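PDB 2HEU: sugar ABC transporter, sugar-binding protein from Streptococcus pneumoniae, which probably captures a sugar outside the cell membrane and delivers it to the membrane components of an ABC importer. Local coordinates for residues A[167-172]-A[253-258]; A[173-178]-A[237-242]; A[92-97]-A[296-301]. All coordinates share one frame; numbering follows the deposited sequence. Where two conformers were deposited one is given.

Interaction 1. Residues A[167-172]-A[253-258]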
# COMPACT_ATOMS: atom_id res chain seq x y z
N PHE A 167 13.10 -17.07 5.31
CA PHE A 167 12.89 -15.77 4.75
C PHE A 167 14.02 -15.28 3.89
O PHE A 167 15.18 -15.45 4.20
CB PHE A 167 12.76 -14.66 5.86
CG PHE A 167 11.58 -14.88 6.81
CD1 PHE A 167 10.27 -14.75 6.39
CD2 PHE A 167 11.85 -15.14 8.14
CE1 PHE A 167 9.23 -14.88 7.29
CE2 PHE A 167 10.77 -15.27 9.04
CZ PHE A 167 9.50 -15.14 8.62
N GLY A 168 13.63 -14.53 2.85
CA GLY A 168 14.53 -13.55 2.22
C GLY A 168 14.26 -12.17 2.80
O GLY A 168 13.17 -11.66 2.68
N ILE A 169 15.25 -11.59 3.44
CA ILE A 169 15.16 -10.26 4.05
C ILE A 169 16.23 -9.38 3.37
O ILE A 169 17.40 -9.76 3.26
CB ILE A 169 15.37 -10.27 5.57
CG1 ILE A 169 14.30 -11.15 6.25
CG2 ILE A 169 15.35 -8.89 6.14
CD1 ILE A 169 12.87 -10.70 6.13
N ALA A 170 15.77 -8.23 2.93
CA ALA A 170 16.63 -7.29 2.20
C ALA A 170 17.27 -6.32 3.25
O ALA A 170 16.78 -5.22 3.43
CB ALA A 170 15.83 -6.50 1.16
N GLY A 171 18.36 -6.76 3.89
CA GLY A 171 18.97 -5.96 4.92
C GLY A 171 19.40 -4.55 4.51
O GLY A 171 19.46 -3.67 5.37
N ALA A 172 19.70 -4.38 3.22
CA ALA A 172 20.11 -3.06 2.72
C ALA A 172 18.90 -2.17 2.39
O ALA A 172 19.12 -0.97 2.17
CB ALA A 172 20.98 -3.20 1.49
N MET A 253 9.72 -17.77 1.97
CA MET A 253 8.85 -16.64 2.24
C MET A 253 9.60 -15.35 2.09
O MET A 253 10.82 -15.26 2.29
CB MET A 253 8.33 -16.68 3.71
CG MET A 253 7.41 -17.83 4.01
SD MET A 253 6.83 -17.88 5.73
CE MET A 253 8.36 -18.44 6.53
N THR A 254 8.86 -14.27 1.82
CA THR A 254 9.42 -12.93 1.97
C THR A 254 8.34 -11.97 2.30
O THR A 254 7.26 -12.02 1.70
CB THR A 254 10.25 -12.50 0.71
OG1 THR A 254 11.03 -11.35 1.03
CG2 THR A 254 9.46 -12.25 -0.52
N PRO A 255 8.53 -11.05 3.26
CA PRO A 255 7.51 -10.06 3.61
C PRO A 255 7.60 -8.90 2.68
O PRO A 255 8.66 -8.27 2.53
CB PRO A 255 7.92 -9.66 5.06
CG PRO A 255 9.44 -9.79 5.04
CD PRO A 255 9.72 -10.98 4.17
N ASN A 256 6.50 -8.55 2.05
CA ASN A 256 6.56 -7.37 1.13
C ASN A 256 5.12 -6.97 0.73
O ASN A 256 4.12 -7.59 1.15
CB ASN A 256 7.45 -7.68 -0.09
CG ASN A 256 8.32 -6.50 -0.46
OD1 ASN A 256 9.60 -6.59 -0.36
ND2 ASN A 256 7.76 -5.42 -0.82
N GLY A 257 5.07 -5.91 -0.06
CA GLY A 257 3.78 -5.42 -0.52
C GLY A 257 3.29 -6.16 -1.72
O GLY A 257 4.00 -6.92 -2.40
N SER A 258 2.02 -5.88 -2.06
CA SER A 258 1.38 -6.43 -3.26
C SER A 258 2.07 -6.08 -4.54
O SER A 258 1.91 -6.77 -5.54
CB SER A 258 -0.09 -5.90 -3.27
OG SER A 258 -0.18 -4.50 -3.14
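F167 and M253 form an isolated beta bridge at the margin of a three-stranded antiparallel sheet, where the loop after helix 149-161 runs up against the outermost strand 253-257. Between the two segments, one backbone hydrogen bond supports the bridge, from G168 N to M253 O at 3.0 Å, and it meets the carbonyl almost head-on (C=O...N 170°). The same oxygen also receives a CA-H...O contact from F167 CA at 3.3 Å. One residue further on, G168 O accepts a hydrogen bond from T254 OG1 at 2.7 Å. That hydroxyl oxygen lies anti to the T254 backbone N (chi1 -166°), and its bond comes in tilted from the carbonyl plane. G168 is thus gripped through both its N and its O, the first by main chain and the second by a side chain.

Apolar contacts lie on either side of G168 along the loop. The M253 chain runs straight as far as SD and then bends at chi3 (-74°), bringing CE to 3.7 Å from F167 CE1, an off-centre CH-pi contact. With SD 5.1 Å from the ring centroid of F167, this is also a Met-aromatic pair. Past G168, the CD1 tip of I169 touches P255 CG at 3.7 Å, the two side chains crossing at about a right angle.

On its other side the strand is paired with strand 129-134, T254 bonding to Y132. Helix 149-161 packs V156 on F167 and L155 and I159 on M253, while V242 and F246 of helix 239-247 cover T254.

Interaction 2. Residues A[173-178]-A[237-242]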
# COMPACT_ATOMS: atom_id res chain seq x y z
N ASP A 173 17.64 -2.68 2.32
CA ASP A 173 16.50 -1.93 1.95
C ASP A 173 15.44 -2.02 3.06
O ASP A 173 14.49 -2.82 3.02
CB ASP A 173 15.92 -2.44 0.62
CG ASP A 173 16.72 -2.01 -0.58
OD1 ASP A 173 17.15 -0.84 -0.58
OD2 ASP A 173 16.85 -2.67 -1.55
N ALA A 174 15.65 -1.19 4.05
CA ALA A 174 14.81 -1.19 5.27
C ALA A 174 13.34 -0.99 4.98
O ALA A 174 12.49 -1.50 5.72
CB ALA A 174 15.33 -0.09 6.21
N TRP A 175 13.01 -0.21 3.91
CA TRP A 175 11.60 0.04 3.59
C TRP A 175 10.82 -1.24 3.46
O TRP A 175 9.60 -1.26 3.65
CB TRP A 175 11.47 0.87 2.33
CG TRP A 175 11.96 0.24 1.08
CD1 TRP A 175 13.17 0.41 0.45
CD2 TRP A 175 11.24 -0.66 0.24
NE1 TRP A 175 13.21 -0.31 -0.73
CE2 TRP A 175 12.04 -0.99 -0.85
CE3 TRP A 175 9.96 -1.25 0.30
CZ2 TRP A 175 11.61 -1.87 -1.93
CZ3 TRP A 175 9.57 -2.12 -0.70
CH2 TRP A 175 10.41 -2.41 -1.78
N THR A 176 11.45 -2.34 3.05
CA THR A 176 10.76 -3.57 2.85
C THR A 176 10.00 -4.10 4.08
O THR A 176 9.06 -4.87 3.90
CB THR A 176 11.68 -4.70 2.28
OG1 THR A 176 12.68 -4.99 3.25
CG2 THR A 176 12.30 -4.34 0.93
N LEU A 177 10.47 -3.72 5.25
CA LEU A 177 9.85 -4.14 6.52
C LEU A 177 8.93 -3.09 7.16
O LEU A 177 8.43 -3.32 8.25
CB LEU A 177 10.92 -4.60 7.52
CG LEU A 177 11.69 -5.83 7.10
CD1 LEU A 177 12.65 -6.22 8.21
CD2 LEU A 177 10.77 -6.99 6.70
N ASN A 178 8.69 -1.98 6.45
CA ASN A 178 7.74 -0.98 7.02
C ASN A 178 6.40 -1.66 7.28
O ASN A 178 5.86 -1.53 8.39
CB ASN A 178 7.63 0.15 5.98
CG ASN A 178 6.80 1.27 6.48
OD1 ASN A 178 6.11 1.92 5.55
ND2 ASN A 178 6.88 1.67 7.66
N ALA A 237 21.69 -7.42 1.47
CA ALA A 237 20.85 -7.76 0.33
C ALA A 237 19.85 -6.66 0.05
O ALA A 237 19.26 -6.04 0.95
CB ALA A 237 20.12 -9.04 0.64
N GLY A 238 19.61 -6.42 -1.24
CA GLY A 238 18.62 -5.49 -1.68
C GLY A 238 17.31 -6.18 -2.06
O GLY A 238 17.15 -7.39 -2.12
N TYR A 239 16.35 -5.33 -2.37
CA TYR A 239 15.01 -5.79 -2.85
C TYR A 239 15.15 -6.77 -3.95
O TYR A 239 14.52 -7.86 -3.90
CB TYR A 239 14.19 -4.58 -3.25
CG TYR A 239 12.86 -4.87 -3.84
CD1 TYR A 239 11.85 -5.48 -3.08
CD2 TYR A 239 12.59 -4.56 -5.09
CE1 TYR A 239 10.57 -5.69 -3.65
CE2 TYR A 239 11.33 -4.76 -5.66
CZ TYR A 239 10.34 -5.33 -4.92
OH TYR A 239 9.05 -5.52 -5.42
N THR A 240 15.89 -6.47 -5.01
CA THR A 240 15.93 -7.40 -6.14
C THR A 240 16.56 -8.73 -5.75
O THR A 240 16.19 -9.77 -6.26
CB THR A 240 16.69 -6.83 -7.39
OG1 THR A 240 18.01 -6.44 -7.00
CG2 THR A 240 15.85 -5.68 -7.96
N ASP A 241 17.51 -8.69 -4.81
CA ASP A 241 18.14 -9.90 -4.35
C ASP A 241 17.10 -10.80 -3.69
O ASP A 241 17.17 -12.04 -3.87
CB ASP A 241 19.24 -9.60 -3.35
CG ASP A 241 20.42 -8.81 -3.91
OD1 ASP A 241 20.70 -8.87 -5.13
OD2 ASP A 241 21.11 -8.17 -3.06
N VAL A 242 16.20 -10.27 -2.84
CA VAL A 242 15.18 -11.14 -2.19
C VAL A 242 14.04 -11.51 -3.09
O VAL A 242 13.48 -12.60 -2.92
CB VAL A 242 14.64 -10.57 -0.84
CG1 VAL A 242 15.88 -10.31 0.06
CG2 VAL A 242 13.79 -9.34 -1.03
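D173 reaches across to the start of helix 239-247, where its OD2 accepts the backbone N-H of Y239 at 2.8 Å. The bond is fairly straight (162° at the hydrogen) and uses the anti lone pair of OD2, the one turned away from OD1. The carboxylate oxygen also lies 3.3 Å from CA of G238, the N-cap residue, which has no side chain of its own with which to cap the first turn. A negative charge at this place would be expected to interact favourably with the helix dipole.

Beside this polar link, W175 meets Y239. The CH2 corner of the indole lies over one face of the tyrosine ring, offset toward its rim and 3.6 Å from CD1. The two planes are inclined at 49°, an oblique aromatic pair. Y239 has CG anti to its backbone N (chi1 176°), which sets CG 3.8 Å from W175 CZ2; the CG2 methyl of T176 touches Y239 CD1 more distantly.

A second shell holds these groups in place. The T176 methyl also sits 3.6 Å above the W175 ring plane, over its centre, and so backs the indole within its own segment. D173 O accepts twice from T176, from the backbone N and from OG1 at 2.8 Å, tying the aspartate to the 3-10 turn 174-177. Within 237-242, D241 OD2 accepts from G238 N at 2.9 Å, approached from above the carboxylate plane. N256 of strand 253-257 touches W175, T176 and Y239.

The D241-G238 bond is one half of a capping box; the other half cannot form with glycine as N-cap, and D173 supplies a remote carboxylate to the helix N-terminus.

Interaction 3. Residues A[92-97]-A[296-301]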
# COMPACT_ATOMS: atom_id res chain seq x y z
N VAL A 92 -7.80 23.02 -2.87
CA VAL A 92 -7.22 22.75 -4.16
C VAL A 92 -8.13 21.81 -4.98
O VAL A 92 -8.16 21.86 -6.20
CB VAL A 92 -5.83 22.15 -4.01
CG1 VAL A 92 -5.26 21.58 -5.29
CG2 VAL A 92 -4.92 23.18 -3.32
N PHE A 93 -8.89 20.92 -4.29
CA PHE A 93 -9.64 19.84 -4.93
C PHE A 93 -11.14 19.90 -4.72
O PHE A 93 -11.62 20.37 -3.68
CB PHE A 93 -9.12 18.44 -4.42
CG PHE A 93 -7.70 18.18 -4.74
CD1 PHE A 93 -7.27 18.15 -6.06
CD2 PHE A 93 -6.79 17.88 -3.71
CE1 PHE A 93 -5.98 17.84 -6.41
CE2 PHE A 93 -5.45 17.65 -4.06
CZ PHE A 93 -5.06 17.61 -5.38
N GLU A 94 -11.88 19.49 -5.77
CA GLU A 94 -13.33 19.45 -5.70
C GLU A 94 -13.78 18.46 -4.63
O GLU A 94 -13.25 17.37 -4.51
CB GLU A 94 -13.88 19.05 -7.05
CG GLU A 94 -15.41 19.11 -7.10
CD GLU A 94 -16.01 18.81 -8.42
OE1 GLU A 94 -15.33 18.56 -9.40
OE2 GLU A 94 -17.29 18.86 -8.49
N ASP A 95 -14.78 18.82 -3.84
CA ASP A 95 -15.43 17.99 -2.91
C ASP A 95 -16.29 17.00 -3.70
O ASP A 95 -17.24 17.30 -4.42
CB ASP A 95 -16.29 18.85 -1.92
CG ASP A 95 -17.10 18.03 -0.94
OD1 ASP A 95 -16.94 16.80 -0.87
OD2 ASP A 95 -17.88 18.67 -0.19
N LEU A 96 -15.90 15.74 -3.58
CA LEU A 96 -16.57 14.61 -4.24
C LEU A 96 -17.63 13.90 -3.43
O LEU A 96 -18.21 12.89 -3.88
CB LEU A 96 -15.58 13.60 -4.77
CG LEU A 96 -14.37 14.20 -5.56
CD1 LEU A 96 -13.47 13.04 -6.03
CD2 LEU A 96 -14.79 14.98 -6.78
N SER A 97 -17.86 14.34 -2.18
CA SER A 97 -18.69 13.57 -1.23
C SER A 97 -20.05 13.20 -1.71
O SER A 97 -20.48 12.06 -1.37
CB SER A 97 -18.88 14.42 0.06
OG SER A 97 -17.64 14.81 0.62
N TRP A 296 -7.72 9.15 -7.68
CA TRP A 296 -7.85 10.42 -8.42
C TRP A 296 -8.63 11.45 -7.66
O TRP A 296 -9.64 11.20 -7.02
CB TRP A 296 -8.54 10.22 -9.77
CG TRP A 296 -7.87 9.33 -10.76
CD1 TRP A 296 -6.60 8.78 -10.66
CD2 TRP A 296 -8.38 8.82 -11.98
NE1 TRP A 296 -6.34 8.02 -11.75
CE2 TRP A 296 -7.40 8.05 -12.62
CE3 TRP A 296 -9.61 9.04 -12.64
CZ2 TRP A 296 -7.60 7.43 -13.87
CZ3 TRP A 296 -9.78 8.45 -13.87
CH2 TRP A 296 -8.80 7.66 -14.46
N SER A 297 -8.15 12.69 -7.84
CA SER A 297 -8.80 13.92 -7.36
C SER A 297 -9.02 14.89 -8.55
O SER A 297 -8.35 14.72 -9.59
CB SER A 297 -7.96 14.58 -6.29
OG SER A 297 -7.82 13.75 -5.13
N ILE A 298 -9.95 15.80 -8.39
CA ILE A 298 -10.28 16.76 -9.46
C ILE A 298 -9.92 18.12 -8.99
O ILE A 298 -10.25 18.52 -7.87
CB ILE A 298 -11.76 16.68 -9.82
CG1 ILE A 298 -12.17 15.27 -10.26
CG2 ILE A 298 -12.12 17.73 -10.88
CD1 ILE A 298 -13.66 15.15 -10.53
N SER A 299 -9.24 18.92 -9.83
CA SER A 299 -9.00 20.31 -9.45
C SER A 299 -10.30 21.06 -9.19
O SER A 299 -11.23 21.05 -10.00
CB SER A 299 -8.27 21.01 -10.60
OG SER A 299 -8.13 22.39 -10.29
N ALA A 300 -10.32 21.82 -8.09
CA ALA A 300 -11.40 22.72 -7.77
C ALA A 300 -11.52 23.92 -8.69
O ALA A 300 -12.51 24.62 -8.67
CB ALA A 300 -11.28 23.24 -6.37
N THR A 301 -10.48 24.13 -9.49
CA THR A 301 -10.42 25.28 -10.38
C THR A 301 -10.32 24.90 -11.83
O THR A 301 -10.04 25.76 -12.66
CB THR A 301 -9.26 26.19 -9.95
OG1 THR A 301 -8.04 25.49 -10.00
CG2 THR A 301 -9.47 26.85 -8.59
O HOH W 1 -7.39 24.28 -7.44
O HOH W 2 -11.25 16.00 -5.86
O HOH W 3 -14.05 20.93 -10.17
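F93 and S299 bridge their backbones beside strand 295-298. Two hydrogen bonds flank the pair: E94 N to I298 O at 2.8 Å, and A300 N to V92 O at 2.9 Å, the latter nearly straight at the hydrogen (173°).

The tight side is built on the F93 ring. S297 CB lies over one face, 3.9 Å from the centroid in a CH-pi contact, V92 CG1 covers the opposite face over its centre, and I298 O stands at the edge in the ring plane. L84 and W87 of helix 82-89 close in around the phenyl group. Elsewhere in the contact, L96 CD2 meets I298 CD1 at 3.9 Å, and a water fits between the two backbones, accepting from I298 N and lying 2.8 Å from E94 O.

The looser side, by E94, A300 and T301, is bridged by water. One molecule donates to V92 O and is hydrogen-bonded to T301 OG1; another sits between E94 OE1 and S299 O. The E94 chain is extended, with CG anti to the backbone N (chi1 -174°), and runs alongside I298, with E94 OE1 3.6 Å from I298 CG2; OE2 forms a salt bridge with K99.

The pattern is that of a non-hydrogen-bonded antiparallel pair, confined here to a single bridge: the segments run 115° apart, and the loop after helix 82-89 meets this strand of the five-stranded mixed sheet at that one point.

Interactions 1 and 2 are neighbours, their centres about 6 Å apart, and successive pieces of one loop serve both. A172 N and A237 O, 2.9 Å apart, probably form a hydrogen bond between them, and L177 CD2 packs 3.5 Å from P255 CG. Helix 239-247 and strand 253-257 follow each other in the chain, so the same loop meets both successive elements. Interaction 3 lies on the opposite side of the chain's centre, about 37 Å from interaction 1 and 36 Å from interaction 2 between centres, consistent with the separate lobes of solute-binding proteins. No sugar is bound, and the sodium site, at K103 and E335, draws on none of the six segments.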